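Small archaeal modifier protein 1 (Haloferax volcanii DS2, PDB 4HRO) acts as a ubiquitin-like modifier attached to lysines of target proteins and as a sulfur carrier in molybdenum cofactor biosynthesis. Local coordinates at residues 29-34 / 73-78; 4-9 / 21-26; 62-67 / 79-84. All blocks are in the same frame, centred on the assembly; numbering follows the deposited sequence. Where two conformers were deposited one is given.

In the fold
The three contacts sit about 10 Å apart, centre to centre, in one small beta-grasp domain. Interaction 2 closes first along the chain, pairing strands 2-8 and 20-25 at one side of the mixed sheet. Interactions 1 and 3 then alternate: 29-34, 62-67, 73-78 and 79-84 follow in that order, so the loop 73-78 meets the start of helix 31-41 and runs straight into strand 80-84. That strand lies between 61-64 and 2-8, so interactions 2 and 3 share the sheet, joined by backbone bonds of L81 to E5 and K7. Interaction 1 joins helix to loop, and the last strand leads to the tail whose terminal glycine is conjugated.

Interaction 1: residues 29-34 / 73-78; sequences ATVGDA and EATAAG. With CA (calcium ion), chain D.
T75 reaches from the loop before the last strand to A29 and V31 at the start of helix 31-41, the helix that packs on the sheet of this beta-grasp fold. T30 is the N-cap: its OG1 accepts from D33 N while its own N gives a bond to D33 OD2, a capping box. Next to it, V31 N donates to E73 O at 2.8 Å, with 152° at the hydrogen, so this helix N-H is spent on the loop.

T75 carries the largest share of the contact. Its CB lies 3.7 Å from A29 O. With chi1 at 62°, OG1 is set between the backbone N and the carbonyl carbon, and from there it donates to A29 O over 2.8 Å. It comes from well above the carbonyl plane, 44° out of it. The other branch, CG2, turns to the helix and lies 3.6 Å from V31 N and 3.8 Å from V31 CG2, while V31 CG2 also passes beside A74 O. An alanine at T75 would probably leave A29 O without its hydroxyl donor and open a gap beside V31 where CG2 had packed.

A29 O has a second firm donor in water 1, which also accepts from T75 N; the direct bond from T75 N to A29 O is weak. Water 1 belongs to a calcium ion held by the carbonyls of T75 and G27 and by five waters, so the helix start is tied to the metal's first shell through solvent. Water 2, another ligand, donates to T75 OG1. The hydroxyl therefore gives to A29 O and receives from water 2, and T75 O binds the calcium at 2.3 Å.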
loop_
_atom_site.group_PDB
_atom_site.type_symbol
_atom_site.label_atom_id
_atom_site.label_comp_id
_atom_site.label_asym_id
_atom_site.label_seq_id
_atom_site.Cartn_x
_atom_site.Cartn_y
_atom_site.Cartn_z
ATOM N N ALA A 29 10.218 0.414 -8.837
ATOM C CA ALA A 29 9.299 0.994 -7.848
ATOM C C ALA A 29 9.543 0.386 -6.487
ATOM O O ALA A 29 9.675 -0.827 -6.352
ATOM C CB ALA A 29 7.855 0.755 -8.247
ATOM N N THR A 30 9.560 1.230 -5.473
ATOM C CA THR A 30 9.659 0.757 -4.100
ATOM C C THR A 30 8.281 0.395 -3.560
ATOM O O THR A 30 7.251 0.673 -4.174
ATOM C CB THR A 30 10.248 1.845 -3.217
ATOM O OG1 THR A 30 9.346 2.953 -3.238
ATOM C CG2 THR A 30 11.632 2.260 -3.691
ATOM N N VAL A 31 8.262 -0.185 -2.374
ATOM C CA VAL A 31 7.022 -0.406 -1.674
ATOM C C VAL A 31 6.254 0.904 -1.493
ATOM O O VAL A 31 5.031 0.953 -1.675
ATOM C CB VAL A 31 7.296 -1.121 -0.321
ATOM C CG1 VAL A 31 6.061 -1.100 0.562
ATOM C CG2 VAL A 31 7.790 -2.560 -0.570
ATOM N N GLY A 32 6.963 1.974 -1.146
ATOM C CA GLY A 32 6.368 3.295 -1.049
ATOM C C GLY A 32 5.752 3.787 -2.356
ATOM O O GLY A 32 4.670 4.381 -2.368
ATOM N N ASP A 33 6.427 3.532 -3.470
ATOM C CA ASP A 33 5.861 3.857 -4.768
ATOM C C ASP A 33 4.595 3.033 -5.034
ATOM O O ASP A 33 3.602 3.557 -5.551
ATOM C CB ASP A 33 6.858 3.604 -5.896
ATOM C CG ASP A 33 8.062 4.512 -5.861
ATOM O OD1 ASP A 33 7.951 5.658 -5.387
ATOM O OD2 ASP A 33 9.121 4.066 -6.319
ATOM N N ALA A 34 4.604 1.752 -4.668
ATOM C CA ALA A 34 3.405 0.915 -4.829
ATOM C C ALA A 34 2.260 1.402 -3.922
ATOM O O ALA A 34 1.085 1.345 -4.315
ATOM C CB ALA A 34 3.726 -0.549 -4.548
ATOM N N GLU A 73 11.953 -0.516 0.381
ATOM C CA GLU A 73 12.246 -1.843 -0.158
ATOM C C GLU A 73 11.738 -2.016 -1.576
ATOM O O GLU A 73 10.843 -1.310 -2.026
ATOM C CB GLU A 73 11.688 -2.937 0.758
ATOM C CG GLU A 73 12.453 -3.038 2.078
ATOM C CD GLU A 73 11.869 -4.026 3.061
ATOM O OE1 GLU A 73 11.974 -3.723 4.264
ATOM O OE2 GLU A 73 11.342 -5.097 2.646
ATOM N N ALA A 74 12.332 -2.970 -2.279
ATOM C CA ALA A 74 11.966 -3.282 -3.647
ATOM C C ALA A 74 10.599 -3.948 -3.743
ATOM O O ALA A 74 10.058 -4.437 -2.757
ATOM C CB ALA A 74 13.029 -4.191 -4.268
ATOM N N THR A 75 10.054 -3.924 -4.949
ATOM C CA THR A 75 8.875 -4.698 -5.287
ATOM C C THR A 75 9.163 -5.491 -6.548
ATOM O O THR A 75 10.101 -5.193 -7.289
ATOM C CB THR A 75 7.628 -3.815 -5.536
ATOM O OG1 THR A 75 7.847 -2.949 -6.657
ATOM C CG2 THR A 75 7.255 -3.031 -4.306
ATOM N N ALA A 76 8.315 -6.470 -6.827
ATOM C CA ALA A 76 8.448 -7.295 -8.019
ATOM C C ALA A 76 7.084 -7.743 -8.512
ATOM O O ALA A 76 6.135 -7.849 -7.747
ATOM C CB ALA A 76 9.334 -8.494 -7.723
ATOM N N ALA A 77 7.013 -8.040 -9.801
ATOM C CA ALA A 77 5.819 -8.597 -10.403
ATOM C C ALA A 77 5.318 -9.784 -9.605
ATOM O O ALA A 77 6.096 -10.641 -9.191
ATOM C CB ALA A 77 6.112 -9.009 -11.830
ATOM N N GLY A 78 4.010 -9.794 -9.370
ATOM C CA GLY A 78 3.369 -10.874 -8.629
ATOM C C GLY A 78 3.346 -10.671 -7.123
ATOM O O GLY A 78 2.802 -11.504 -6.399
HETATM CA CA CA D . 11.479 -4.126 -8.855
HETATM O O HOH W 1 11.662 -2.433 -7.171
HETATM O O HOH W 2 9.183 -3.224 -9.153
HETATM O O HOH W 3 11.309 -5.774 -10.521
HETATM O O HOH W 4 13.824 -3.584 -9.214
HETATM O O HOH W 5 12.818 -5.728 -7.687
#

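Interaction 2: residues 4-9 / 21-26; sequences MEWKLF and VRVDVD
M4 and W6 face V23 and V21 as antiparallel hydrogen-bonded pairs, with E5 and R22 between them as a non-hydrogen-bonded pair, and the short strand segments run at 144° to each other. Four bonds close the two rings: M4 N to V23 O and V23 N to M4 O at 3.0 Å each, and W6 N to V21 O and V21 N to W6 O at 2.9 Å each. The side chains of M4, W6, V21 and V23 share one face of the sheet. M4 starts with CG between its N and carbonyl carbon, and CG meets V23 CG2 at 3.6 Å. Chi3, at 67°, bends the chain and sets CE against V25 CG2; at 3.5 Å the two carbons are pressed tighter than usual, with the side chains crossing at about a right angle.

This is the pairing of the first two strands of the beta-grasp fold, and helix 31-41 covers the same face, its L38 touching W6, L8 and V21. The indole of W6 receives V23 CG1 at its edge, near the ring plane, with CD1 4.0 Å away. NE1 makes a weak hydrogen bond to A34 O of that helix. Further along, L8 CD1 meets V21 CG2 at 4.1 Å. On the other face E5 CG approaches V21 O in the conformer given; a second was modelled for this side chain, so the approach is doubtful.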
loop_
_atom_site.group_PDB
_atom_site.type_symbol
_atom_site.label_atom_id
_atom_site.label_comp_id
_atom_site.label_asym_id
_atom_site.label_seq_id
_atom_site.Cartn_x
_atom_site.Cartn_y
_atom_site.Cartn_z
ATOM N N MET A 4 1.075 -6.070 -9.440
ATOM C CA MET A 4 1.016 -6.655 -8.105
ATOM C C MET A 4 -0.310 -6.257 -7.482
ATOM O O MET A 4 -1.106 -5.559 -8.112
ATOM C CB MET A 4 2.239 -6.223 -7.276
ATOM C CG MET A 4 2.385 -4.716 -7.114
ATOM S SD MET A 4 4.042 -4.166 -6.619
ATOM C CE MET A 4 4.961 -4.589 -8.100
ATOM N N GLU A 5 -0.548 -6.665 -6.245
ATOM C CA GLU A 5 -1.856 -6.462 -5.653
ATOM C C GLU A 5 -1.745 -6.159 -4.176
ATOM O O GLU A 5 -0.976 -6.825 -3.468
ATOM C CB GLU A 5 -2.720 -7.695 -5.892
ATOM C CG GLU A 5 -4.191 -7.509 -5.610
ATOM C CD GLU A 5 -5.013 -8.670 -6.117
ATOM O OE1 GLU A 5 -4.494 -9.803 -6.174
ATOM O OE2 GLU A 5 -6.186 -8.456 -6.454
ATOM N N TRP A 6 -2.518 -5.161 -3.737
ATOM C CA TRP A 6 -2.666 -4.805 -2.339
ATOM C C TRP A 6 -3.894 -5.491 -1.759
ATOM O O TRP A 6 -4.966 -5.522 -2.392
ATOM C CB TRP A 6 -2.871 -3.295 -2.196
ATOM C CG TRP A 6 -1.628 -2.493 -2.344
ATOM C CD1 TRP A 6 -1.165 -1.890 -3.473
ATOM C CD2 TRP A 6 -0.682 -2.209 -1.316
ATOM N NE1 TRP A 6 0.023 -1.235 -3.210
ATOM C CE2 TRP A 6 0.338 -1.421 -1.889
ATOM C CE3 TRP A 6 -0.583 -2.559 0.037
ATOM C CZ2 TRP A 6 1.437 -0.976 -1.154
ATOM C CZ3 TRP A 6 0.506 -2.115 0.761
ATOM C CH2 TRP A 6 1.497 -1.337 0.167
ATOM N N LYS A 7 -3.754 -5.982 -0.532
ATOM C CA LYS A 7 -4.882 -6.317 0.316
ATOM C C LYS A 7 -5.037 -5.269 1.389
ATOM O O LYS A 7 -4.049 -4.801 1.969
ATOM C CB LYS A 7 -4.702 -7.692 0.943
ATOM C CG LYS A 7 -5.220 -8.780 0.029
ATOM C CD LYS A 7 -5.166 -10.128 0.679
ATOM C CE LYS A 7 -6.110 -11.091 0.002
ATOM N NZ LYS A 7 -5.945 -12.441 0.555
ATOM N N LEU A 8 -6.296 -4.892 1.613
ATOM C CA LEU A 8 -6.676 -3.869 2.578
ATOM C C LEU A 8 -7.634 -4.468 3.601
ATOM O O LEU A 8 -8.375 -5.400 3.299
ATOM C CB LEU A 8 -7.406 -2.729 1.868
ATOM C CG LEU A 8 -6.671 -2.050 0.715
ATOM C CD1 LEU A 8 -7.588 -0.987 0.088
ATOM C CD2 LEU A 8 -5.340 -1.498 1.120
ATOM N N PHE A 9 -7.647 -3.883 4.797
ATOM C CA PHE A 9 -8.377 -4.415 5.938
ATOM C C PHE A 9 -9.122 -3.318 6.659
ATOM O O PHE A 9 -8.713 -2.148 6.656
ATOM C CB PHE A 9 -7.413 -5.164 6.872
ATOM C CG PHE A 9 -6.746 -6.302 6.185
ATOM C CD1 PHE A 9 -7.336 -7.552 6.182
ATOM C CD2 PHE A 9 -5.602 -6.107 5.454
ATOM C CE1 PHE A 9 -6.770 -8.597 5.484
ATOM C CE2 PHE A 9 -5.028 -7.152 4.748
ATOM C CZ PHE A 9 -5.616 -8.384 4.750
ATOM N N VAL A 21 -6.775 -4.555 -4.372
ATOM C CA VAL A 21 -6.566 -3.520 -5.376
ATOM C C VAL A 21 -5.345 -3.856 -6.201
ATOM O O VAL A 21 -4.244 -3.972 -5.683
ATOM C CB VAL A 21 -6.366 -2.114 -4.757
ATOM C CG1 VAL A 21 -6.096 -1.092 -5.844
ATOM C CG2 VAL A 21 -7.565 -1.696 -3.933
ATOM N N ARG A 22 -5.544 -3.994 -7.507
ATOM C CA ARG A 22 -4.459 -4.218 -8.440
ATOM C C ARG A 22 -3.732 -2.918 -8.741
ATOM O O ARG A 22 -4.375 -1.885 -8.953
ATOM C CB ARG A 22 -4.994 -4.780 -9.764
ATOM C CG ARG A 22 -5.766 -6.065 -9.654
ATOM C CD ARG A 22 -6.190 -6.552 -11.030
ATOM N NE ARG A 22 -7.099 -7.686 -10.932
ATOM C CZ ARG A 22 -7.714 -8.256 -11.966
ATOM N NH1 ARG A 22 -7.521 -7.809 -13.202
ATOM N NH2 ARG A 22 -8.525 -9.281 -11.752
ATOM N N VAL A 23 -2.405 -2.987 -8.800
ATOM C CA VAL A 23 -1.594 -1.861 -9.251
ATOM C C VAL A 23 -0.534 -2.347 -10.234
ATOM O O VAL A 23 -0.210 -3.529 -10.297
ATOM C CB VAL A 23 -0.929 -1.062 -8.073
ATOM C CG1 VAL A 23 -1.988 -0.483 -7.137
ATOM C CG2 VAL A 23 0.105 -1.911 -7.306
ATOM N N ASP A 24 0.010 -1.411 -11.004
ATOM C CA ASP A 24 1.011 -1.682 -12.052
ATOM C C ASP A 24 2.057 -0.573 -11.921
ATOM O O ASP A 24 1.723 0.605 -12.093
ATOM C CB ASP A 24 0.291 -1.665 -13.415
ATOM C CG ASP A 24 1.200 -1.838 -14.612
ATOM O OD1 ASP A 24 2.383 -2.185 -14.469
ATOM O OD2 ASP A 24 0.672 -1.620 -15.726
ATOM N N VAL A 25 3.277 -0.928 -11.550
ATOM C CA VAL A 25 4.286 0.068 -11.178
ATOM C C VAL A 25 5.594 -0.123 -11.950
ATOM O O VAL A 25 5.775 -1.108 -12.656
ATOM C CB VAL A 25 4.544 0.027 -9.654
ATOM C CG1 VAL A 25 3.270 0.381 -8.885
ATOM C CG2 VAL A 25 5.065 -1.332 -9.233
ATOM N N ASP A 26 6.508 0.843 -11.833
ATOM C CA ASP A 26 7.787 0.749 -12.539
ATOM C C ASP A 26 8.655 -0.391 -12.036
ATOM O O ASP A 26 8.451 -0.930 -10.936
ATOM C CB ASP A 26 8.604 2.052 -12.429
ATOM C CG ASP A 26 8.185 3.102 -13.410
ATOM O OD1 ASP A 26 7.274 2.862 -14.215
ATOM O OD2 ASP A 26 8.795 4.180 -13.346
HETATM O O HOH W 6 -7.749 -8.787 -8.293
#

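Interaction 3: residues 62-67 / 79-84; sequences VLRNGE and DELALF. With CA (calcium ion), chain C.
L63 and A82 form an antiparallel hydrogen-bonded pair, each N-H spent on the other's carbonyl: L63 N to A82 O and A82 N to L63 O, both 2.9 Å. Beyond the end of strand 61-64, N65 N continues the pattern with a bond to E80 O at 2.8 Å. E80 O takes a second donor, water 7, which also accepts from G66 N, so one carbonyl serves both the strand's end and the turn. That turn, R64 to E67, is of type I' and is closed by bonds in both directions between the backbones of R64 and E67.

The R64 side chain is extended from CG to NE, and NE donates to D79 OD2 at 2.8 Å. In this salt bridge the oxygen lies near the guanidinium plane, whereas NE stands 45° out of the carboxylate plane. NH2 adds only weak bonds to OD2 and OD1. D79 OD2 also accepts from A76 N, which would help to fix the carboxylate. On the way, R64 CG rests on L81 CD2 at 3.8 Å. E80 uses both carboxylate oxygens on a calcium ion, at 2.5 Å for OE1 and 2.4 Å for OE2. L81 turns its N and O the other way, to E5 and K7, leaving strand 80-84 bonded on both flanks, antiparallel to 61-64 and parallel to 2-8, the central-strand arrangement of the ubiquitin-like beta-grasp.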
loop_
_atom_site.group_PDB
_atom_site.type_symbol
_atom_site.label_atom_id
_atom_site.label_comp_id
_atom_site.label_asym_id
_atom_site.label_seq_id
_atom_site.Cartn_x
_atom_site.Cartn_y
_atom_site.Cartn_z
ATOM N N VAL A 62 2.786 -2.382 6.943
ATOM C CA VAL A 62 2.914 -2.666 5.532
ATOM C C VAL A 62 3.680 -3.971 5.409
ATOM O O VAL A 62 4.789 -4.087 5.945
ATOM C CB VAL A 62 3.690 -1.544 4.829
ATOM C CG1 VAL A 62 3.796 -1.843 3.357
ATOM C CG2 VAL A 62 3.036 -0.183 5.061
ATOM N N LEU A 63 3.114 -4.948 4.706
ATOM C CA LEU A 63 3.778 -6.215 4.447
ATOM C C LEU A 63 4.007 -6.407 2.969
ATOM O O LEU A 63 3.181 -6.005 2.132
ATOM C CB LEU A 63 2.970 -7.400 4.964
ATOM C CG LEU A 63 2.508 -7.392 6.406
ATOM C CD1 LEU A 63 1.848 -8.730 6.721
ATOM C CD2 LEU A 63 3.612 -7.107 7.375
ATOM N N ARG A 64 5.121 -7.058 2.650
ATOM C CA ARG A 64 5.418 -7.520 1.306
ATOM C C ARG A 64 5.620 -9.030 1.392
ATOM O O ARG A 64 6.525 -9.507 2.098
ATOM C CB ARG A 64 6.692 -6.861 0.768
ATOM C CG ARG A 64 7.096 -7.393 -0.579
ATOM C CD ARG A 64 8.413 -6.861 -1.048
ATOM N NE ARG A 64 8.661 -7.342 -2.402
ATOM C CZ ARG A 64 9.848 -7.699 -2.883
ATOM N NH1 ARG A 64 10.960 -7.631 -2.147
ATOM N NH2 ARG A 64 9.921 -8.127 -4.138
ATOM N N ASN A 65 4.783 -9.800 0.703
ATOM C CA ASN A 65 4.862 -11.251 0.701
ATOM C C ASN A 65 4.955 -11.799 2.125
ATOM O O ASN A 65 5.742 -12.699 2.412
ATOM C CB ASN A 65 6.019 -11.709 -0.189
ATOM C CG ASN A 65 5.905 -11.199 -1.615
ATOM O OD1 ASN A 65 6.896 -10.818 -2.245
ATOM N ND2 ASN A 65 4.705 -11.191 -2.130
ATOM N N GLY A 66 4.119 -11.267 3.006
ATOM C CA GLY A 66 3.954 -11.783 4.362
ATOM C C GLY A 66 4.960 -11.286 5.385
ATOM O O GLY A 66 4.880 -11.680 6.545
ATOM N N GLU A 67 5.901 -10.433 4.997
ATOM C CA GLU A 67 6.919 -9.917 5.924
ATOM C C GLU A 67 6.834 -8.401 6.001
ATOM O O GLU A 67 6.606 -7.739 4.979
ATOM C CB GLU A 67 8.321 -10.308 5.448
ATOM C CG GLU A 67 8.561 -11.804 5.245
ATOM C CD GLU A 67 9.983 -12.104 4.775
ATOM O OE1 GLU A 67 10.146 -12.677 3.671
ATOM O OE2 GLU A 67 10.940 -11.752 5.501
ATOM N N ASP A 79 3.909 -9.576 -6.611
ATOM C CA ASP A 79 3.956 -9.368 -5.170
ATOM C C ASP A 79 2.548 -9.284 -4.576
ATOM O O ASP A 79 1.601 -8.801 -5.207
ATOM C CB ASP A 79 4.695 -8.079 -4.801
ATOM C CG ASP A 79 6.192 -8.224 -4.714
ATOM O OD1 ASP A 79 6.740 -9.335 -4.805
ATOM O OD2 ASP A 79 6.824 -7.161 -4.531
ATOM N N GLU A 80 2.452 -9.755 -3.340
ATOM C CA GLU A 80 1.286 -9.671 -2.493
ATOM C C GLU A 80 1.609 -8.677 -1.389
ATOM O O GLU A 80 2.352 -8.994 -0.442
ATOM C CB GLU A 80 0.978 -11.053 -1.911
ATOM C CG GLU A 80 0.612 -12.029 -3.008
ATOM C CD GLU A 80 0.504 -13.469 -2.562
ATOM O OE1 GLU A 80 0.936 -13.840 -1.467
ATOM O OE2 GLU A 80 0.003 -14.308 -3.320
ATOM N N LEU A 81 1.084 -7.464 -1.518
ATOM C CA LEU A 81 1.319 -6.396 -0.553
ATOM C C LEU A 81 0.099 -6.295 0.337
ATOM O O LEU A 81 -1.024 -6.495 -0.121
ATOM C CB LEU A 81 1.569 -5.069 -1.293
ATOM C CG LEU A 81 2.674 -5.120 -2.361
ATOM C CD1 LEU A 81 2.800 -3.751 -3.043
ATOM C CD2 LEU A 81 4.001 -5.593 -1.810
ATOM N N ALA A 82 0.294 -5.970 1.603
ATOM C CA ALA A 82 -0.820 -5.855 2.552
ATOM C C ALA A 82 -0.670 -4.597 3.379
ATOM O O ALA A 82 0.445 -4.231 3.789
ATOM C CB ALA A 82 -0.920 -7.079 3.455
ATOM N N LEU A 83 -1.794 -3.950 3.648
ATOM C CA LEU A 83 -1.835 -2.721 4.401
ATOM C C LEU A 83 -2.835 -2.877 5.536
ATOM O O LEU A 83 -4.058 -2.973 5.296
ATOM C CB LEU A 83 -2.250 -1.576 3.482
ATOM C CG LEU A 83 -2.086 -0.160 4.020
ATOM C CD1 LEU A 83 -0.636 0.161 4.270
ATOM C CD2 LEU A 83 -2.671 0.860 3.062
ATOM N N PHE A 84 -2.322 -2.905 6.766
ATOM C CA PHE A 84 -3.159 -3.016 7.950
ATOM C C PHE A 84 -3.131 -1.713 8.716
ATOM O O PHE A 84 -2.069 -1.147 8.952
ATOM C CB PHE A 84 -2.655 -4.125 8.891
ATOM C CG PHE A 84 -2.830 -5.519 8.370
ATOM C CD1 PHE A 84 -3.992 -6.211 8.622
ATOM C CD2 PHE A 84 -1.818 -6.160 7.685
ATOM C CE1 PHE A 84 -4.160 -7.503 8.178
ATOM C CE2 PHE A 84 -1.984 -7.450 7.235
ATOM C CZ PHE A 84 -3.154 -8.119 7.487
HETATM CA CA CA C . 0.221 -16.212 -1.904
HETATM O O HOH W 7 1.901 -9.477 2.336
HETATM O O HOH W 8 1.847 -16.611 -0.195
#